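Side-chain contacts in uronate isomerase (Caulobacter crescentus, PDB 2Q01), which interconverts D-glucuronate and D-fructuronate, and likewise D-galacturonate and D-tagaturonate, as an isomerase of the metallo-dependent hydrolase superfamily: residues Thr336-Ala341 against Leu359-Glu364; Thr365-Glu370 against Met397-Gln402. One frame throughout, in Å; residues are numbered along the deposited sequence.

Interaction 1: Thr336-Ala341 against Leu359-Glu364; sequences TEYVDA and LFTLDE
Tyr338 points its ring across at the loop containing Phe360 and Thr361. CG stands anti to the carbonyl carbon (chi1 -68°), which carries the ring from CB toward the other segment. Farther out the two flanks diverge: CE1 passes 3.8 Å from Phe360 O, whereas CE2 lies 3.5 Å from Thr361 OG1, which sits at the ring edge near its plane. At the tip, Tyr338 OH donates a short hydrogen bond to Phe360 O (2.5 Å), arriving in the carbonyl plane on a lone pair. Thr361 OG1 lies 2.9 Å from the same Tyr338 OH and accepts from the backbone N of Asp363, closing an ST turn that shapes the loop just beyond the phenol. Beside this cluster, Thr336 N donates to Asp363 OD2 at 3.1 Å. That bond is nearly straight (173°), though it meets the carboxylate on the anti side and 35° out of its plane. Water 2 donates to both Asp363 OD2 and Thr336 O, while water 1 joins Thr336 OG1, which also bonds to Met334 O, to Leu362 N. The other carboxylate oxygen of Asp363 forms a salt bridge with Arg369 of a neighbouring subunit. The contact thus ties the loop between strand 332-333 and helix 343-349 to the carboxy-terminal end of barrel strand 357-359, where the chain turns into helix 366-375; Leu371 of that helix also packs on Tyr338.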
loop_
_atom_site.group_PDB
_atom_site.type_symbol
_atom_site.label_atom_id
_atom_site.label_comp_id
_atom_site.label_asym_id
_atom_site.label_seq_id
_atom_site.Cartn_x
_atom_site.Cartn_y
_atom_site.Cartn_z
ATOM N N THR B 336 -11.753 -1.774 1.979
ATOM C CA THR B 336 -12.414 -2.952 2.549
ATOM C C THR B 336 -11.781 -3.407 3.873
ATOM O O THR B 336 -10.572 -3.293 4.065
ATOM C CB THR B 336 -12.443 -4.108 1.522
ATOM O OG1 THR B 336 -12.849 -3.591 0.247
ATOM C CG2 THR B 336 -13.418 -5.210 1.930
ATOM N N GLU B 337 -12.622 -3.902 4.782
ATOM C CA GLU B 337 -12.217 -4.325 6.121
ATOM C C GLU B 337 -12.585 -5.798 6.326
ATOM O O GLU B 337 -13.661 -6.233 5.909
ATOM C CB GLU B 337 -12.927 -3.453 7.163
ATOM C CG GLU B 337 -12.151 -3.210 8.456
ATOM C CD GLU B 337 -12.223 -4.364 9.448
ATOM O OE1 GLU B 337 -11.229 -4.559 10.188
ATOM O OE2 GLU B 337 -13.263 -5.066 9.492
ATOM N N TYR B 338 -11.695 -6.554 6.970
ATOM C CA TYR B 338 -11.895 -7.994 7.175
ATOM C C TYR B 338 -11.853 -8.425 8.642
ATOM O O TYR B 338 -12.555 -9.359 9.030
ATOM C CB TYR B 338 -10.868 -8.813 6.369
ATOM C CG TYR B 338 -11.055 -8.723 4.869
ATOM C CD1 TYR B 338 -11.851 -9.644 4.190
ATOM C CD2 TYR B 338 -10.437 -7.711 4.133
ATOM C CE1 TYR B 338 -12.030 -9.555 2.815
ATOM C CE2 TYR B 338 -10.616 -7.608 2.767
ATOM C CZ TYR B 338 -11.407 -8.529 2.114
ATOM O OH TYR B 338 -11.574 -8.410 0.759
ATOM N N VAL B 339 -11.030 -7.750 9.443
ATOM C CA VAL B 339 -10.704 -8.191 10.810
ATOM C C VAL B 339 -11.895 -8.153 11.765
ATOM O O VAL B 339 -12.201 -9.155 12.416
ATOM C CB VAL B 339 -9.501 -7.406 11.394
ATOM C CG1 VAL B 339 -9.071 -7.975 12.741
ATOM C CG2 VAL B 339 -8.344 -7.477 10.437
ATOM N N ASP B 340 -12.565 -7.005 11.838
ATOM C CA ASP B 340 -13.784 -6.881 12.631
ATOM C C ASP B 340 -14.938 -7.541 11.900
ATOM O O ASP B 340 -15.814 -8.147 12.522
ATOM C CB ASP B 340 -14.117 -5.410 12.894
ATOM C CG ASP B 340 -13.240 -4.785 13.973
ATOM O OD1 ASP B 340 -13.200 -3.537 14.050
ATOM O OD2 ASP B 340 -12.588 -5.526 14.742
ATOM N N ALA B 341 -14.912 -7.429 10.573
ATOM C CA ALA B 341 -15.998 -7.875 9.709
ATOM C C ALA B 341 -16.271 -9.373 9.789
ATOM O O ALA B 341 -17.411 -9.783 10.001
ATOM C CB ALA B 341 -15.727 -7.451 8.264
ATOM N N LEU B 359 -11.045 -16.082 0.537
ATOM C CA LEU B 359 -11.192 -14.626 0.587
ATOM C C LEU B 359 -10.485 -13.924 -0.567
ATOM O O LEU B 359 -9.333 -14.231 -0.894
ATOM C CB LEU B 359 -10.649 -14.072 1.899
ATOM C CG LEU B 359 -11.246 -14.527 3.225
ATOM C CD1 LEU B 359 -10.361 -14.012 4.348
ATOM C CD2 LEU B 359 -12.691 -14.053 3.397
ATOM N N PHE B 360 -11.189 -12.970 -1.161
ATOM C CA PHE B 360 -10.671 -12.162 -2.251
ATOM C C PHE B 360 -10.706 -10.719 -1.797
ATOM O O PHE B 360 -11.365 -10.399 -0.811
ATOM C CB PHE B 360 -11.553 -12.320 -3.485
ATOM C CG PHE B 360 -11.345 -13.608 -4.218
ATOM C CD1 PHE B 360 -11.908 -14.790 -3.756
ATOM C CD2 PHE B 360 -10.595 -13.638 -5.385
ATOM C CE1 PHE B 360 -11.714 -15.978 -4.433
ATOM C CE2 PHE B 360 -10.409 -14.824 -6.072
ATOM C CZ PHE B 360 -10.968 -15.997 -5.593
ATOM N N THR B 361 -9.999 -9.850 -2.512
ATOM C CA THR B 361 -10.020 -8.429 -2.212
ATOM C C THR B 361 -9.841 -7.566 -3.465
ATOM O O THR B 361 -9.295 -8.012 -4.475
ATOM C CB THR B 361 -8.974 -8.055 -1.125
ATOM O OG1 THR B 361 -9.411 -6.891 -0.415
ATOM C CG2 THR B 361 -7.604 -7.799 -1.718
ATOM N N LEU B 362 -10.343 -6.339 -3.384
ATOM C CA LEU B 362 -10.115 -5.304 -4.379
ATOM C C LEU B 362 -9.212 -4.244 -3.753
ATOM O O LEU B 362 -8.785 -3.291 -4.407
ATOM C CB LEU B 362 -11.451 -4.692 -4.792
ATOM C CG LEU B 362 -12.011 -4.891 -6.204
ATOM C CD1 LEU B 362 -11.338 -6.011 -6.947
ATOM C CD2 LEU B 362 -13.533 -5.067 -6.180
ATOM N N ASP B 363 -8.920 -4.446 -2.473
ATOM C CA ASP B 363 -8.107 -3.543 -1.687
ATOM C C ASP B 363 -6.777 -4.224 -1.343
ATOM O O ASP B 363 -6.683 -4.948 -0.341
ATOM C CB ASP B 363 -8.876 -3.164 -0.415
ATOM C CG ASP B 363 -8.270 -1.985 0.317
ATOM O OD1 ASP B 363 -7.340 -1.339 -0.215
ATOM O OD2 ASP B 363 -8.733 -1.701 1.440
ATOM N N GLU B 364 -5.759 -3.965 -2.168
ATOM C CA GLU B 364 -4.412 -4.557 -2.041
ATOM C C GLU B 364 -3.723 -4.304 -0.707
ATOM O O GLU B 364 -2.796 -5.030 -0.328
ATOM C CB GLU B 364 -3.486 -4.037 -3.141
ATOM C CG GLU B 364 -3.760 -4.583 -4.520
ATOM C CD GLU B 364 -2.705 -4.150 -5.523
ATOM O OE1 GLU B 364 -1.957 -5.023 -6.012
ATOM O OE2 GLU B 364 -2.613 -2.935 -5.811
HETATM O O HOH W 1 -12.265 -5.590 -1.455
HETATM O O HOH W 2 -8.228 -1.142 3.819
#

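Interaction 2: Thr365-Glu370 against Met397-Gln402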
loop_
_atom_site.group_PDB
_atom_site.type_symbol
_atom_site.label_atom_id
_atom_site.label_comp_id
_atom_site.label_asym_id
_atom_site.label_seq_id
_atom_site.Cartn_x
_atom_site.Cartn_y
_atom_site.Cartn_z
ATOM N N THR B 365 -4.177 -3.272 -0.003
ATOM C CA THR B 365 -3.603 -2.876 1.282
ATOM C C THR B 365 -3.915 -3.864 2.414
ATOM O O THR B 365 -3.253 -3.854 3.453
ATOM C CB THR B 365 -4.043 -1.455 1.653
ATOM O OG1 THR B 365 -5.456 -1.427 1.881
ATOM C CG2 THR B 365 -3.711 -0.502 0.510
ATOM N N THR B 366 -4.907 -4.722 2.186
ATOM C CA THR B 366 -5.328 -5.724 3.158
ATOM C C THR B 366 -4.541 -7.030 3.059
ATOM O O THR B 366 -4.729 -7.917 3.895
ATOM C CB THR B 366 -6.834 -6.060 3.025
ATOM O OG1 THR B 366 -7.093 -6.612 1.730
ATOM C CG2 THR B 366 -7.695 -4.828 3.231
ATOM N N TYR B 367 -3.676 -7.150 2.047
ATOM C CA TYR B 367 -2.883 -8.371 1.829
ATOM C C TYR B 367 -1.992 -8.693 3.017
ATOM O O TYR B 367 -2.149 -9.724 3.665
ATOM C CB TYR B 367 -2.003 -8.269 0.576
ATOM C CG TYR B 367 -2.725 -8.419 -0.736
ATOM C CD1 TYR B 367 -3.875 -9.201 -0.845
ATOM C CD2 TYR B 367 -2.235 -7.799 -1.887
ATOM C CE1 TYR B 367 -4.534 -9.344 -2.065
ATOM C CE2 TYR B 367 -2.884 -7.930 -3.104
ATOM C CZ TYR B 367 -4.034 -8.700 -3.193
ATOM O OH TYR B 367 -4.683 -8.830 -4.406
ATOM N N SER B 368 -1.063 -7.794 3.297
ATOM C CA SER B 368 -0.098 -8.011 4.352
ATOM C C SER B 368 -0.724 -7.691 5.693
ATOM O O SER B 368 -0.344 -8.271 6.709
ATOM C CB SER B 368 1.134 -7.140 4.127
ATOM O OG SER B 368 0.769 -5.771 4.095
ATOM N N ARG B 369 -1.688 -6.773 5.690
ATOM C CA ARG B 369 -2.270 -6.280 6.927
ATOM C C ARG B 369 -3.273 -7.247 7.529
ATOM O O ARG B 369 -3.171 -7.593 8.694
ATOM C CB ARG B 369 -2.926 -4.916 6.730
ATOM C CG ARG B 369 -3.026 -4.115 8.028
ATOM C CD ARG B 369 -4.222 -3.175 8.053
ATOM N NE ARG B 369 -4.240 -2.246 6.927
ATOM C CZ ARG B 369 -5.230 -2.151 6.042
ATOM N NH1 ARG B 369 -6.303 -2.923 6.153
ATOM N NH2 ARG B 369 -5.151 -1.276 5.046
ATOM N N GLU B 370 -4.242 -7.681 6.736
ATOM C CA GLU B 370 -5.387 -8.393 7.283
ATOM C C GLU B 370 -5.518 -9.815 6.769
ATOM O O GLU B 370 -5.644 -10.741 7.560
ATOM C CB GLU B 370 -6.678 -7.611 7.012
ATOM C CG GLU B 370 -6.616 -6.148 7.446
ATOM C CD GLU B 370 -7.963 -5.459 7.451
ATOM O OE1 GLU B 370 -8.954 -6.059 6.984
ATOM O OE2 GLU B 370 -8.028 -4.309 7.932
ATOM N N MET B 397 2.144 -10.115 -8.837
ATOM C CA MET B 397 3.445 -10.055 -8.192
ATOM C C MET B 397 3.321 -9.443 -6.808
ATOM O O MET B 397 3.897 -9.962 -5.857
ATOM C CB MET B 397 4.443 -9.262 -9.047
ATOM C CG MET B 397 5.897 -9.319 -8.563
ATOM S SD MET B 397 6.685 -10.948 -8.693
ATOM C CE MET B 397 6.676 -11.213 -10.463
ATOM N N ARG B 398 2.567 -8.347 -6.700
ATOM C CA ARG B 398 2.330 -7.685 -5.411
ATOM C C ARG B 398 1.627 -8.612 -4.422
ATOM O O ARG B 398 2.000 -8.664 -3.251
ATOM C CB ARG B 398 1.544 -6.390 -5.587
ATOM C CG ARG B 398 2.401 -5.205 -6.001
ATOM C CD ARG B 398 1.683 -3.892 -5.784
ATOM N NE ARG B 398 0.505 -3.746 -6.640
ATOM C CZ ARG B 398 0.513 -3.188 -7.848
ATOM N NH1 ARG B 398 -0.617 -3.096 -8.545
ATOM N NH2 ARG B 398 1.646 -2.727 -8.367
ATOM N N PHE B 399 0.632 -9.353 -4.909
ATOM C CA PHE B 399 -0.002 -10.404 -4.139
ATOM C C PHE B 399 1.048 -11.365 -3.579
ATOM O O PHE B 399 1.149 -11.507 -2.367
ATOM C CB PHE B 399 -1.050 -11.136 -4.984
ATOM C CG PHE B 399 -1.717 -12.283 -4.270
ATOM C CD1 PHE B 399 -1.335 -13.598 -4.522
ATOM C CD2 PHE B 399 -2.724 -12.051 -3.344
ATOM C CE1 PHE B 399 -1.947 -14.660 -3.860
ATOM C CE2 PHE B 399 -3.343 -13.111 -2.679
ATOM C CZ PHE B 399 -2.953 -14.412 -2.935
ATOM N N ARG B 400 1.848 -11.979 -4.454
ATOM C CA ARG B 400 2.908 -12.917 -4.040
ATOM C C ARG B 400 3.938 -12.308 -3.086
ATOM O O ARG B 400 4.376 -12.969 -2.148
ATOM C CB ARG B 400 3.629 -13.534 -5.251
ATOM C CG ARG B 400 2.813 -14.545 -6.064
ATOM C CD ARG B 400 2.416 -15.791 -5.258
ATOM N NE ARG B 400 1.492 -16.642 -6.013
ATOM C CZ ARG B 400 0.659 -17.536 -5.479
ATOM N NH1 ARG B 400 -0.137 -18.247 -6.270
ATOM N NH2 ARG B 400 0.608 -17.723 -4.162
ATOM N N GLU B 401 4.309 -11.051 -3.324
ATOM C CA GLU B 401 5.241 -10.326 -2.452
ATOM C C GLU B 401 4.672 -9.973 -1.073
ATOM O O GLU B 401 5.422 -9.846 -0.106
ATOM C CB GLU B 401 5.727 -9.050 -3.133
ATOM C CG GLU B 401 6.743 -9.270 -4.246
ATOM C CD GLU B 401 7.091 -7.989 -4.992
ATOM O OE1 GLU B 401 6.551 -6.914 -4.640
ATOM O OE2 GLU B 401 7.910 -8.057 -5.933
ATOM N N GLN B 402 3.355 -9.814 -0.981
ATOM C CA GLN B 402 2.729 -9.326 0.258
ATOM C C GLN B 402 2.039 -10.397 1.112
ATOM O O GLN B 402 1.835 -10.202 2.305
ATOM C CB GLN B 402 1.784 -8.159 -0.043
ATOM C CG GLN B 402 2.532 -6.836 -0.223
ATOM C CD GLN B 402 1.744 -5.769 -0.951
ATOM O OE1 GLN B 402 2.328 -4.838 -1.506
ATOM N NE2 GLN B 402 0.421 -5.891 -0.959
#
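Phe399 drives the edge of its ring onto one face of Tyr367 in a T-shaped stack, with centroids 5.2 Å apart and planes at 79°. The touching atom is Phe399 CD2, set toward the rim of the tyrosine ring and 3.5 Å from Tyr367 CE1. Its CG, trans to the backbone N, swings the ring outward from its helix to this face. Gln402 approaches the same ring differently, at its edge: its NE2 lies near the ring plane, 3.4 Å from Tyr367 CD2, with the amide turned 51° from the ring, and the methylenes of Gln402 CB and Tyr367 CB pack 3.8 Å apart. Were Tyr367 replaced by an alanine, Phe399 would probably lose the face its edge rests on and the Gln402 amide one of the surfaces that hold it. Away from this tight centre the contact thins. Ser368 offers Gln402 O little more than a CA-H...O contact of 3.6 Å from its CA, and its hydroxyl bonds instead to Glu364 of a neighbouring subunit. Gln402 itself is partly exposed and packs on Arg398 of that subunit. The two helices run nearly parallel, their segment axes 17° apart and 9.3 Å at closest approach. No hydrogen bond crosses between the segments, which implies that helices 366-375 and 393-407 are held here by aromatic and van der Waals packing, with the polar groups on this flank turned toward the trimer interface.

How the interactions relate
Both contacts are largely buried and share one element: the loop of interaction 1 runs straight into helix 366-375, whose outward packing against helix 393-407 is interaction 2. Interaction 1, at the end of a barrel strand, joins loop to loop through hydrogen bonds and bridging waters; interaction 2 joins helix to helix through rings, and its glutamine margin is partly exposed. Two polar links connect them: Glu364 OE1 forms a salt bridge with Arg398 NE at 2.8 Å, and Tyr338 N probably donates to Glu370 OE1, also at 2.8 Å. Both also reach neighbouring subunits, so the two contacts lie close to the trimer interface.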